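Local coordinates for protein benzoylformate Decarboxylase (Polynucleobacter necessarius, PDB 4K9Q) that probably decarboxylates benzoylformate to benzaldehyde with thiamine diphosphate and a magnesium ion as cofactors, at residues Glu457-Leu462 with Leu477-Leu482. Numbering follows the deposited sequence.
Sequences EEYGIL and LDLPGL. With MG (magnesium ion), chain C; TPP (thiamine diphosphate), chain D.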
loop_
_atom_site.group_PDB
_atom_site.type_symbol
_atom_site.label_atom_id
_atom_site.label_comp_id
_atom_site.label_asym_id
_atom_site.label_seq_id
_atom_site.Cartn_x
_atom_site.Cartn_y
_atom_site.Cartn_z
ATOM N N GLU A 457 0.190 -36.741 -18.477
ATOM C CA GLU A 457 -0.399 -35.865 -19.491
ATOM C C GLU A 457 -1.619 -35.098 -19.000
ATOM O O GLU A 457 -2.552 -34.852 -19.764
ATOM C CB GLU A 457 -0.723 -36.654 -20.769
ATOM C CG GLU A 457 0.502 -37.375 -21.288
ATOM C CD GLU A 457 0.339 -37.893 -22.703
ATOM O OE1 GLU A 457 -0.624 -38.641 -22.952
ATOM O OE2 GLU A 457 1.179 -37.544 -23.559
ATOM N N GLU A 458 -1.598 -34.706 -17.731
ATOM C CA GLU A 458 -2.720 -33.976 -17.145
ATOM C C GLU A 458 -2.300 -33.226 -15.891
ATOM O O GLU A 458 -1.273 -33.520 -15.302
ATOM C CB GLU A 458 -3.850 -34.956 -16.791
ATOM C CG GLU A 458 -3.482 -35.928 -15.659
ATOM C CD GLU A 458 -4.421 -37.132 -15.537
ATOM O OE1 GLU A 458 -5.480 -37.155 -16.203
ATOM O OE2 GLU A 458 -4.072 -38.063 -14.771
ATOM N N TYR A 459 -3.096 -32.245 -15.489
ATOM C CA TYR A 459 -2.968 -31.674 -14.164
ATOM C C TYR A 459 -3.779 -32.582 -13.229
ATOM O O TYR A 459 -4.931 -32.296 -12.898
ATOM C CB TYR A 459 -3.538 -30.254 -14.149
ATOM C CG TYR A 459 -2.725 -29.164 -14.857
ATOM C CD1 TYR A 459 -1.343 -29.021 -14.663
ATOM C CD2 TYR A 459 -3.364 -28.235 -15.675
ATOM C CE1 TYR A 459 -0.632 -27.992 -15.290
ATOM C CE2 TYR A 459 -2.664 -27.214 -16.296
ATOM C CZ TYR A 459 -1.298 -27.093 -16.099
ATOM O OH TYR A 459 -0.619 -26.064 -16.728
ATOM N N GLY A 460 -3.182 -33.708 -12.846
ATOM C CA GLY A 460 -3.904 -34.776 -12.169
ATOM C C GLY A 460 -4.639 -34.355 -10.915
ATOM O O GLY A 460 -5.815 -34.693 -10.726
ATOM N N ILE A 461 -3.956 -33.624 -10.049
ATOM C CA ILE A 461 -4.564 -33.293 -8.774
ATOM C C ILE A 461 -5.762 -32.365 -8.961
ATOM O O ILE A 461 -6.677 -32.371 -8.140
ATOM C CB ILE A 461 -3.559 -32.721 -7.768
ATOM C CG1 ILE A 461 -4.166 -32.770 -6.355
ATOM C CG2 ILE A 461 -3.175 -31.313 -8.146
ATOM C CD1 ILE A 461 -3.210 -32.444 -5.240
ATOM N N LEU A 462 -5.780 -31.583 -10.039
ATOM C CA LEU A 462 -6.964 -30.752 -10.297
ATOM C C LEU A 462 -8.188 -31.594 -10.671
ATOM O O LEU A 462 -9.326 -31.194 -10.415
ATOM C CB LEU A 462 -6.697 -29.696 -11.368
ATOM C CG LEU A 462 -5.605 -28.671 -11.049
ATOM C CD1 LEU A 462 -5.524 -27.604 -12.128
ATOM C CD2 LEU A 462 -5.816 -28.049 -9.671
ATOM N N LEU A 477 -7.389 -28.997 -18.211
ATOM C CA LEU A 477 -6.821 -29.948 -17.263
ATOM C C LEU A 477 -5.954 -31.013 -17.928
ATOM O O LEU A 477 -5.195 -31.717 -17.249
ATOM C CB LEU A 477 -7.918 -30.586 -16.406
ATOM C CG LEU A 477 -8.785 -29.626 -15.575
ATOM C CD1 LEU A 477 -9.713 -30.405 -14.653
ATOM C CD2 LEU A 477 -7.915 -28.658 -14.782
ATOM N N ASP A 478 -6.054 -31.124 -19.250
ATOM C CA ASP A 478 -5.257 -32.105 -19.999
ATOM C C ASP A 478 -4.032 -31.479 -20.649
ATOM O O ASP A 478 -4.078 -30.335 -21.105
ATOM C CB ASP A 478 -6.115 -32.807 -21.046
ATOM C CG ASP A 478 -7.152 -33.712 -20.418
ATOM O OD1 ASP A 478 -6.764 -34.561 -19.588
ATOM O OD2 ASP A 478 -8.347 -33.559 -20.735
ATOM N N LEU A 479 -2.938 -32.240 -20.689
ATOM C CA LEU A 479 -1.667 -31.754 -21.214
ATOM C C LEU A 479 -1.085 -32.660 -22.306
ATOM O O LEU A 479 0.018 -33.185 -22.161
ATOM C CB LEU A 479 -0.646 -31.645 -20.086
ATOM C CG LEU A 479 -0.990 -30.713 -18.935
ATOM C CD1 LEU A 479 0.052 -30.829 -17.814
ATOM C CD2 LEU A 479 -1.132 -29.270 -19.435
ATOM N N PRO A 480 -1.812 -32.822 -23.421
ATOM C CA PRO A 480 -1.246 -33.599 -24.525
ATOM C C PRO A 480 -0.112 -32.866 -25.232
ATOM O O PRO A 480 0.035 -31.639 -25.124
ATOM C CB PRO A 480 -2.434 -33.734 -25.482
ATOM C CG PRO A 480 -3.206 -32.477 -25.248
ATOM C CD PRO A 480 -3.140 -32.287 -23.756
ATOM N N GLY A 481 0.693 -33.628 -25.958
ATOM C CA GLY A 481 1.684 -33.044 -26.838
ATOM C C GLY A 481 2.869 -32.327 -26.215
ATOM O O GLY A 481 3.397 -31.406 -26.823
ATOM N N LEU A 482 3.295 -32.721 -25.019
ATOM C CA LEU A 482 4.551 -32.196 -24.473
ATOM C C LEU A 482 5.646 -33.228 -24.646
ATOM O O LEU A 482 5.466 -34.395 -24.283
ATOM C CB LEU A 482 4.427 -31.859 -22.991
ATOM C CG LEU A 482 3.448 -30.754 -22.634
ATOM C CD1 LEU A 482 3.233 -30.724 -21.132
ATOM C CD2 LEU A 482 3.964 -29.418 -23.157
HETATM MG MG MG C . 0.592 -34.429 -14.336
HETATM N "N1'" TPP D . -0.247 -22.123 -10.920
HETATM C "C2'" TPP D . 0.683 -21.996 -9.900
HETATM C CM2 TPP D . 1.827 -21.035 -10.031
HETATM N "N3'" TPP D . 0.566 -22.737 -8.739
HETATM C "C4'" TPP D . -0.477 -23.617 -8.592
HETATM N "N4'" TPP D . -0.593 -24.316 -7.465
HETATM C "C5'" TPP D . -1.398 -23.779 -9.628
HETATM C "C6'" TPP D . -1.298 -23.019 -10.792
HETATM C "C7'" TPP D . -2.545 -24.743 -9.466
HETATM N N3 TPP D . -2.224 -26.163 -9.502
HETATM C C2 TPP D . -2.117 -26.976 -8.385
HETATM S S1 TPP D . -1.785 -28.516 -8.719
HETATM C C5 TPP D . -1.776 -28.210 -10.306
HETATM C C4 TPP D . -2.040 -26.885 -10.639
HETATM C CM4 TPP D . -2.091 -26.320 -12.037
HETATM C C6 TPP D . -1.525 -29.385 -11.209
HETATM C C7 TPP D . -0.171 -30.054 -11.044
HETATM O O7 TPP D . -0.064 -30.931 -12.141
HETATM P PA TPP D . 1.195 -31.916 -12.314
HETATM O O1A TPP D . 2.448 -31.168 -11.961
HETATM O O2A TPP D . 1.251 -32.445 -13.712
HETATM O O3A TPP D . 0.997 -33.013 -11.156
HETATM P PB TPP D . -0.091 -34.195 -11.075
HETATM O O1B TPP D . -1.213 -33.678 -10.235
HETATM O O2B TPP D . 0.608 -35.353 -10.398
HETATM O O3B TPP D . -0.602 -34.555 -12.433
HETATM O O HOH W 1 2.095 -34.628 -23.198
HETATM O O HOH W 2 0.309 -36.418 -26.228
HETATM O O HOH W 3 3.294 -36.449 -24.519
HETATM O O HOH W 4 2.194 -35.587 -13.069
#
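In the thiamine diphosphate site of the C-terminal TPP-binding domain, the diphosphate- and magnesium-binding loop and helix start at Glu457-Leu462 are backed by the loop Leu477-Leu482. A single antiparallel bridge between Glu458 and Asp478 joins them: Tyr459 N donates to Leu477 O (2.8 Å, N-H...O angle 165°), and Leu479 N donates to Glu457 O from 56° above its carbonyl plane. Between these two bonds, Glu458 points its own O at the magnesium ion, 2.3 Å away, alongside Asp429 and Asn456. Its carboxylate lies near that of Asp478, OE1 to OD1 4.5 Å, a repulsion probably relieved by Lys463, which forms a salt bridge with each.

Tyr459, the N-cap of helix 460-468, has its ring between cofactor and loop: TPP CM4 sits over the centre of one face, while Leu479 CD1 covers the opposite face nearer the rim, in a CH-pi contact 4.1 Å from the centroid. Its CG stands anti to the carbonyl carbon (chi1 -72°), starting the ring toward this position. The ring hydroxyl bonds to Asn23 ND2 of the second subunit. An alanine at Tyr459 would probably leave TPP CM4 and Leu479 CD1 facing a gap and Asn23 of the second subunit without this partner. Three residues on, Leu462 CD1 touches both TPP CM4 and Leu477 CD2. At the helix start, Gly460 N reaches TPP O3B and Ile461 N reaches TPP O1B, each bond 2.7 Å long.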